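Local coordinates for protein peptidoglycan-N-acetylmuramic acid deacetylase PdaC (Bacillus subtilis subsp. subtilis str. 168, PDB 6H8N) that removes the acetyl group from N-acetylmuramic acid residues of peptidoglycan, which confers resistance to lysozyme, and also deacetylates short chitin oligomers, at residues 136-139 and 140-143; 161-164 and 165-169; 171-174 and 175-179; 183-186 and 187-190. The protein carries 1 engineered substitution. All blocks are in the same frame, centred on the assembly; numbering follows the deposited sequence.

Contact 1 (136-139 and 140-143)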
# COMPACT_ATOMS: atom_id res chain seq x y z
N ASP A 136 -6.84 -17.86 -1.14
CA ASP A 136 -5.99 -18.85 -1.80
C ASP A 136 -4.57 -18.66 -1.25
O ASP A 136 -3.76 -17.92 -1.81
CB ASP A 136 -6.06 -18.66 -3.30
CG ASP A 136 -7.49 -18.81 -3.83
OD1 ASP A 136 -8.24 -19.63 -3.26
OD2 ASP A 136 -7.82 -18.12 -4.82
N ARG A 137 -4.30 -19.29 -0.12
CA ARG A 137 -3.03 -19.12 0.57
C ARG A 137 -2.02 -20.10 -0.01
O ARG A 137 -1.63 -21.10 0.59
CB ARG A 137 -3.22 -19.30 2.07
CG ARG A 137 -4.24 -18.35 2.65
CD ARG A 137 -4.15 -18.35 4.14
NE ARG A 137 -5.26 -17.62 4.71
CZ ARG A 137 -5.43 -17.45 6.01
NH1 ARG A 137 -6.48 -16.78 6.45
NH2 ARG A 137 -4.56 -17.97 6.87
N ASN A 138 -1.59 -19.76 -1.22
CA ASN A 138 -0.80 -20.65 -2.05
C ASN A 138 0.07 -19.76 -2.92
O ASN A 138 -0.45 -18.95 -3.69
CB ASN A 138 -1.73 -21.53 -2.89
CG ASN A 138 -0.97 -22.44 -3.82
OD1 ASN A 138 -0.70 -22.09 -4.95
ND2 ASN A 138 -0.64 -23.63 -3.33
N LYS A 139 1.38 -19.89 -2.78
CA LYS A 139 2.31 -18.97 -3.41
C LYS A 139 2.08 -18.87 -4.91
O LYS A 139 1.94 -17.77 -5.46
CB LYS A 139 3.75 -19.39 -3.10
CG LYS A 139 4.80 -18.50 -3.78
CD LYS A 139 6.20 -19.10 -3.69
CE LYS A 139 7.23 -18.25 -4.40
NZ LYS A 139 8.55 -18.94 -4.48
N LYS A 140 2.07 -20.01 -5.62
CA LYS A 140 2.00 -19.94 -7.06
C LYS A 140 0.67 -19.38 -7.53
O LYS A 140 0.62 -18.69 -8.55
CB LYS A 140 2.24 -21.32 -7.66
CG LYS A 140 2.54 -21.29 -9.14
CD LYS A 140 2.86 -22.69 -9.70
CE LYS A 140 3.30 -22.61 -11.14
NZ LYS A 140 2.69 -21.45 -11.90
N THR A 141 -0.41 -19.67 -6.82
CA THR A 141 -1.71 -19.12 -7.19
C THR A 141 -1.69 -17.60 -7.10
O THR A 141 -2.19 -16.91 -7.99
CB THR A 141 -2.81 -19.69 -6.29
OG1 THR A 141 -2.90 -21.11 -6.50
CG2 THR A 141 -4.16 -19.07 -6.59
N ILE A 142 -1.12 -17.07 -6.02
CA ILE A 142 -1.02 -15.62 -5.85
C ILE A 142 -0.14 -15.00 -6.93
O ILE A 142 -0.52 -14.00 -7.56
CB ILE A 142 -0.49 -15.29 -4.44
CG1 ILE A 142 -1.43 -15.83 -3.36
CG2 ILE A 142 -0.27 -13.79 -4.28
CD1 ILE A 142 -0.75 -16.00 -2.03
N VAL A 143 1.05 -15.57 -7.15
CA VAL A 143 1.96 -15.03 -8.16
C VAL A 143 1.28 -14.99 -9.52
O VAL A 143 1.33 -13.98 -10.23
CB VAL A 143 3.25 -15.87 -8.23
CG1 VAL A 143 4.10 -15.47 -9.41
CG2 VAL A 143 4.04 -15.77 -6.95
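Asn138 OD1 is gripped twice by Thr141: the hydroxyl OG1 donates to it over 2.9 Å, and the backbone N of the same residue donates over 3.1 Å. Thr141 N lies in the plane of the amide, on a lone pair, whereas Thr141 OG1 stands above that plane by 45°. The Asn138 side chain can turn back over the first helical turn because CG lies anti to the backbone N (chi1 178°) while the amide stands roughly crosswise (chi2 -91°). Asn138 is the N-cap of helix 139-149. Asparagine suits the place, since a short side chain ending in a carbonyl can meet an amide N-H of the first turn, which has no carbonyl of a preceding helical turn to bond to. Threonine three residues on adds its hydroxyl, so that one oxygen holds both the backbone and the side chain of Thr141. The helical bonds begin at once: Ile142 N donates to Asn138 O at 3.1 Å, and Val143 N to Lys139 O at 2.9 Å. Before the cap, Arg137 is the centre of an inverse gamma turn, and Asp136 on its far side lies beside the helix. There Asp136 CB meets the methyl CG2 of Thr141 at 3.8 Å, the two side chains crossing at about a right angle. Ile142 turns to the buried side, its CG1 lying 3.5 Å from Asp136 O, and its side chain also packs on Asp133, which probably raises the pKa of the active-site histidine. Lys140 forms a salt bridge with Asp144 one turn further along the helix.

Contact 2 (161-164 and 165-169)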
# COMPACT_ATOMS: atom_id res chain seq x y z
N ILE A 161 0.80 -10.44 5.98
CA ILE A 161 0.75 -11.17 7.24
C ILE A 161 0.81 -12.68 7.05
O ILE A 161 0.76 -13.41 8.04
CB ILE A 161 -0.51 -10.77 8.05
CG1 ILE A 161 -1.78 -11.04 7.26
CG2 ILE A 161 -0.40 -9.30 8.43
CD1 ILE A 161 -3.04 -10.95 8.11
N TYR A 162 0.89 -13.17 5.82
CA TYR A 162 0.91 -14.60 5.54
C TYR A 162 2.24 -14.99 4.91
O TYR A 162 2.75 -14.29 4.03
CB TYR A 162 -0.21 -14.99 4.59
CG TYR A 162 -1.58 -14.56 5.06
CD1 TYR A 162 -2.12 -15.05 6.23
CD2 TYR A 162 -2.34 -13.66 4.32
CE1 TYR A 162 -3.39 -14.66 6.66
CE2 TYR A 162 -3.60 -13.26 4.74
CZ TYR A 162 -4.12 -13.77 5.91
OH TYR A 162 -5.37 -13.36 6.31
N ARG A 163 2.77 -16.14 5.32
CA ARG A 163 4.01 -16.64 4.73
C ARG A 163 3.89 -16.78 3.21
O ARG A 163 4.82 -16.41 2.48
CB ARG A 163 4.37 -17.98 5.38
CG ARG A 163 5.58 -18.68 4.78
CD ARG A 163 6.78 -18.63 5.72
NE ARG A 163 7.09 -17.27 6.18
CZ ARG A 163 7.59 -16.31 5.41
NH1 ARG A 163 7.85 -15.11 5.91
NH2 ARG A 163 7.82 -16.55 4.12
N THR A 164 2.78 -17.34 2.72
CA THR A 164 2.62 -17.51 1.28
C THR A 164 2.56 -16.17 0.57
O THR A 164 2.96 -16.07 -0.60
CB THR A 164 1.38 -18.36 0.95
OG1 THR A 164 0.28 -18.00 1.79
CG2 THR A 164 1.67 -19.84 1.14
N SER A 165 2.04 -15.13 1.22
CA SER A 165 2.00 -13.79 0.63
C SER A 165 3.40 -13.19 0.55
O SER A 165 3.74 -12.56 -0.45
CB SER A 165 1.07 -12.90 1.45
OG SER A 165 -0.25 -13.34 1.33
N ALA A 166 4.21 -13.35 1.59
CA ALA A 166 5.57 -12.82 1.53
C ALA A 166 6.38 -13.55 0.47
O ALA A 166 7.13 -12.94 -0.29
CB ALA A 166 6.24 -12.93 2.89
N ASP A 167 6.26 -14.87 0.42
CA ASP A 167 6.96 -15.63 -0.62
C ASP A 167 6.50 -15.23 -2.01
O ASP A 167 7.32 -15.03 -2.91
CB ASP A 167 6.78 -17.14 -0.39
CG ASP A 167 7.52 -17.64 0.84
OD1 ASP A 167 8.47 -16.98 1.31
OD2 ASP A 167 7.16 -18.74 1.33
N ALA A 168 5.19 -15.11 -2.21
CA ALA A 168 4.67 -14.65 -3.49
C ALA A 168 5.19 -13.26 -3.82
O ALA A 168 5.56 -12.99 -4.97
CB ALA A 168 3.15 -14.67 -3.49
N ALA A 169 5.21 -12.36 -2.83
CA ALA A 169 5.66 -10.99 -3.08
C ALA A 169 7.10 -10.96 -3.56
O ALA A 169 7.44 -10.15 -4.42
CB ALA A 169 5.50 -10.14 -1.82
O HOH W 1 -1.30 -15.92 1.40
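The first turn of helix 163-178 follows closely on strand 155-159, which ends at His159, the probable proton donor, and Tyr162 occupies the helix's N-cap position. Tyr162 O starts the helical pattern by accepting from Ala166 N at 3.0 Å. The phenol ring leads away from the helix and meets it at an edge, where Ser165 OG lies near the ring plane, 3.7 Å from Tyr162 CD2. Ser165 OG is held by more than this packing: it bonds to Asp133 and accepts from a water at 2.8 Å, and the same water is 2.6 Å from Thr164 OG1. A small hydroxyl suits this buried place beside a carboxylate. Beside helix 22-35, Arg163 NH2 forms a salt bridge of 2.9 Å with Asp167 OD1. Bends at chi2 (108°) and chi3 (-53°) fold the long chain back along the helix, and the carboxylate meets the guanidinium at its edge with the planes 53° apart. Gln27 of helix 22-35 also bonds to Asp167 OD1. Ala166 and Ala168 are small enough to let helices 22-35 and 139-149 come close. With Ser165 bound to Asp133, this helix start forms a second shell to the probable Asp133-His159 pair of a NodB-type polysaccharide deacetylase.

Contact 3 (171-174 and 175-179)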
# COMPACT_ATOMS: atom_id res chain seq x y z
N GLU A 171 8.67 -13.19 -5.39
CA GLU A 171 8.67 -13.59 -6.79
C GLU A 171 8.04 -12.53 -7.67
O GLU A 171 8.52 -12.26 -8.77
CB GLU A 171 7.97 -14.95 -6.93
CG GLU A 171 7.90 -15.43 -8.36
CD GLU A 171 7.51 -16.87 -8.51
OE1 GLU A 171 7.41 -17.59 -7.51
OE2 GLU A 171 7.28 -17.26 -9.67
N ILE A 172 6.95 -11.90 -7.20
CA ILE A 172 6.31 -10.82 -7.95
C ILE A 172 7.27 -9.65 -8.13
O ILE A 172 7.38 -9.07 -9.21
CB ILE A 172 5.00 -10.41 -7.26
CG1 ILE A 172 3.94 -11.51 -7.42
CG2 ILE A 172 4.50 -9.06 -7.77
CD1 ILE A 172 2.86 -11.43 -6.39
N ILE A 173 7.94 -9.26 -7.05
CA ILE A 173 8.89 -8.15 -7.13
C ILE A 173 9.99 -8.47 -8.14
O ILE A 173 10.34 -7.64 -8.98
CB ILE A 173 9.46 -7.86 -5.74
CG1 ILE A 173 8.39 -7.22 -4.84
CG2 ILE A 173 10.71 -6.96 -5.83
CD1 ILE A 173 8.69 -7.29 -3.37
N LYS A 174 10.52 -9.69 -8.09
CA LYS A 174 11.56 -10.08 -9.05
C LYS A 174 11.04 -10.03 -10.48
O LYS A 174 11.69 -9.47 -11.38
CB LYS A 174 12.07 -11.47 -8.74
CG LYS A 174 13.19 -11.89 -9.68
CD LYS A 174 13.62 -13.33 -9.46
CE LYS A 174 14.90 -13.66 -10.23
NZ LYS A 174 16.07 -12.86 -9.73
N LYS A 175 9.90 -10.64 -10.73
CA LYS A 175 9.39 -10.73 -12.10
C LYS A 175 9.01 -9.36 -12.65
O LYS A 175 9.28 -9.07 -13.82
CB LYS A 175 8.24 -11.72 -12.18
CG LYS A 175 8.71 -13.15 -12.00
CD LYS A 175 7.62 -14.15 -12.21
CE LYS A 175 8.22 -15.54 -12.38
NZ LYS A 175 7.20 -16.58 -12.41
N LEU A 176 8.38 -8.51 -11.85
CA LEU A 176 8.05 -7.17 -12.33
C LEU A 176 9.32 -6.36 -12.58
O LEU A 176 9.39 -5.62 -13.58
CB LEU A 176 7.14 -6.44 -11.34
CG LEU A 176 5.74 -7.02 -11.18
CD1 LEU A 176 5.07 -6.35 -9.97
CD2 LEU A 176 4.92 -6.83 -12.45
N THR A 177 10.32 -6.49 -11.72
CA THR A 177 11.58 -5.81 -11.95
C THR A 177 12.23 -6.31 -13.23
O THR A 177 12.71 -5.51 -14.04
CB THR A 177 12.50 -5.98 -10.73
OG1 THR A 177 11.85 -5.43 -9.57
CG2 THR A 177 13.82 -5.27 -10.94
N ASP A 178 12.22 -7.63 -13.44
CA ASP A 178 12.79 -8.20 -14.66
C ASP A 178 12.06 -7.69 -15.90
O ASP A 178 12.67 -7.57 -16.98
CB ASP A 178 12.71 -9.74 -14.63
CG ASP A 178 13.75 -10.41 -13.73
OD1 ASP A 178 14.73 -9.79 -13.28
OD2 ASP A 178 13.58 -11.64 -13.51
N GLN A 179 10.76 -7.43 -15.79
CA GLN A 179 9.97 -6.89 -16.90
C GLN A 179 10.16 -5.39 -17.11
O GLN A 179 9.57 -4.84 -18.05
CB GLN A 179 8.49 -7.20 -16.70
CG GLN A 179 8.13 -8.65 -16.89
CD GLN A 179 6.65 -8.84 -16.88
OE1 GLN A 179 5.91 -7.91 -17.19
NE2 GLN A 179 6.20 -10.04 -16.53
O HOH W 2 16.38 -10.45 -11.23
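Glu171 lies alongside Lys175 one helical turn later, both chains pointing the same way, with Glu171 CG 4.0 Å from Lys175 CE. Extended chains bring their ends together in a salt bridge, Lys175 NZ to Glu171 OE2, at 2.8 Å; Glu171 OE2 accepts with its anti lone pair, the one away from the other carboxylate oxygen. On the buried side, Ile172 CG2 touches Leu176 CD1 at 3.5 Å. These branched apolar chains suit a face packed between helix 139-149, which Ile172 meets at Val146, and Leu14 of strand 11-17, which Leu176 meets. Thr177 turns its hydroxyl back to the helix, with OG1 anti to its own carbonyl carbon (chi1 -60°). Ile173 O therefore accepts two bonds, from Thr177 OG1 at 2.7 Å and from Thr177 N at 3.0 Å, from opposite faces of its carbonyl plane. The hydroxyl thus finds its acceptor within the helix. Toward solvent, one water links Lys174 NZ, 2.9 Å away, to Asp178 OD1, 2.7 Å away, and Tyr35 also bonds to Lys174 NZ. Charged pairs on one face and isoleucine and leucine on the other make this an amphipathic helix laid against the parallel sheet of the deacetylase domain, the C-terminal part of a longer protein.

Contact 4 (183-186 and 187-190)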
# COMPACT_ATOMS: atom_id res chain seq x y z
N LEU A 183 8.89 0.04 -9.48
CA LEU A 183 8.03 -0.24 -8.33
C LEU A 183 7.98 1.02 -7.47
O LEU A 183 8.94 1.33 -6.75
CB LEU A 183 8.55 -1.44 -7.55
CG LEU A 183 8.15 -2.82 -8.10
CD1 LEU A 183 8.54 -3.02 -9.55
CD2 LEU A 183 8.75 -3.90 -7.21
N VAL A 184 6.86 1.72 -7.53
CA VAL A 184 6.72 3.05 -6.94
C VAL A 184 5.69 3.02 -5.82
O VAL A 184 4.85 2.12 -5.73
CB VAL A 184 6.38 4.10 -8.01
CG1 VAL A 184 7.40 4.06 -9.14
CG2 VAL A 184 5.00 3.88 -8.58
N THR A 185 5.72 4.06 -4.99
CA THR A 185 4.72 4.22 -3.95
C THR A 185 3.41 4.73 -4.55
O THR A 185 3.35 5.18 -5.70
CB THR A 185 5.19 5.21 -2.88
OG1 THR A 185 5.25 6.51 -3.48
CG2 THR A 185 6.53 4.82 -2.30
N VAL A 186 2.35 4.67 -3.76
CA VAL A 186 1.06 5.18 -4.22
C VAL A 186 1.15 6.65 -4.59
O VAL A 186 0.63 7.09 -5.63
CB VAL A 186 -0.03 4.89 -3.17
CG1 VAL A 186 -1.32 5.68 -3.43
CG2 VAL A 186 -0.33 3.41 -3.13
N SER A 187 1.80 7.45 -3.75
CA SER A 187 1.92 8.88 -4.06
C SER A 187 2.79 9.12 -5.29
O SER A 187 2.52 10.03 -6.08
CB SER A 187 2.44 9.63 -2.84
OG SER A 187 1.44 9.59 -1.82
N GLN A 188 3.84 8.31 -5.49
CA GLN A 188 4.66 8.45 -6.68
C GLN A 188 3.87 8.10 -7.93
O GLN A 188 4.04 8.73 -8.97
CB GLN A 188 5.90 7.58 -6.58
CG GLN A 188 6.95 8.13 -5.63
CD GLN A 188 8.03 7.14 -5.26
OE1 GLN A 188 7.93 5.94 -5.51
NE2 GLN A 188 9.08 7.64 -4.62
N LEU A 189 3.00 7.09 -7.84
CA LEU A 189 2.16 6.75 -8.98
C LEU A 189 1.20 7.89 -9.32
O LEU A 189 1.02 8.23 -10.50
CB LEU A 189 1.39 5.47 -8.67
CG LEU A 189 0.36 5.07 -9.72
CD1 LEU A 189 1.01 4.83 -11.06
CD2 LEU A 189 -0.43 3.85 -9.23
N GLU A 190 0.59 8.50 -8.30
CA GLU A 190 -0.26 9.67 -8.53
C GLU A 190 0.51 10.75 -9.28
O GLU A 190 -0.03 11.39 -10.20
CB GLU A 190 -0.77 10.23 -7.20
CG GLU A 190 -1.81 9.39 -6.48
CD GLU A 190 -2.27 10.04 -5.16
OE1 GLU A 190 -3.17 9.48 -4.48
OE2 GLU A 190 -1.74 11.13 -4.82
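Gln188 runs from its CB, 3.3 Å from Thr185 OG1, back toward the N-cap residue, Thr185. CG passes the same hydroxyl oxygen at 3.2 Å. CD also lies against Thr185 OG1, and at the tip OE1 accepts from Thr185 N at 2.9 Å, along a nearly straight N-H line of 171°, although the donor stands above the amide plane by 35°. OE1 also rests against the backbone and CB of Val184, 3.5 Å from the latter. CG sits beside the backbone N of Gln188, and the chain is extended from there, which brings the amide to Thr185. In return Thr185 OG1 accepts from Gln188 N at 3.0 Å. Thr185 has its hydroxyl between the backbone N and the carbonyl carbon (chi1 67°), which turns OG1 to the first-turn amide. Threonine serves as N-cap because its short hydroxyl reaches that N-H, and glutamine, three residues on, is long enough to repay the bond at the cap's own N-H. Helical bonds then follow, from Leu189 N to Thr185 O at 2.9 Å and from Glu190 N to Val186 O at 3.0 Å. Val184 CG2 packs on Leu189 CB at 3.9 Å, their side chains crossing at about a right angle, while Leu189 itself lies on Val11 and Ala13 of strand 11-17. Ser187 OG bonds to Glu64 of strand 64-67. The reciprocal pair of Thr185 and Gln188 is a capping box, here at the passage from strand 182-183 into helix 186-197.

From the N terminus the four contacts come in series, each local and none enclosing or crossing another. Contact 1 starts helix 139-149; after strand 155-159, contact 2 starts helix 163-178, and contact 3 lies further along that helix, near its C-terminal end. Contact 4 follows strand 182-183 and starts helix 186-197. Contacts 1 and 2 touch where Ile142 CG2 meets Ala168 CB at 3.6 Å, which joins the two neighbouring helices, and Val143 reaches Glu171 of contact 3. Leu183 of contact 4 packs on Ile173, Leu176 and Thr177, tying helix 163-178 to the parallel sheet. Contacts 1 and 4 do not touch, their centres being about 25 Å apart.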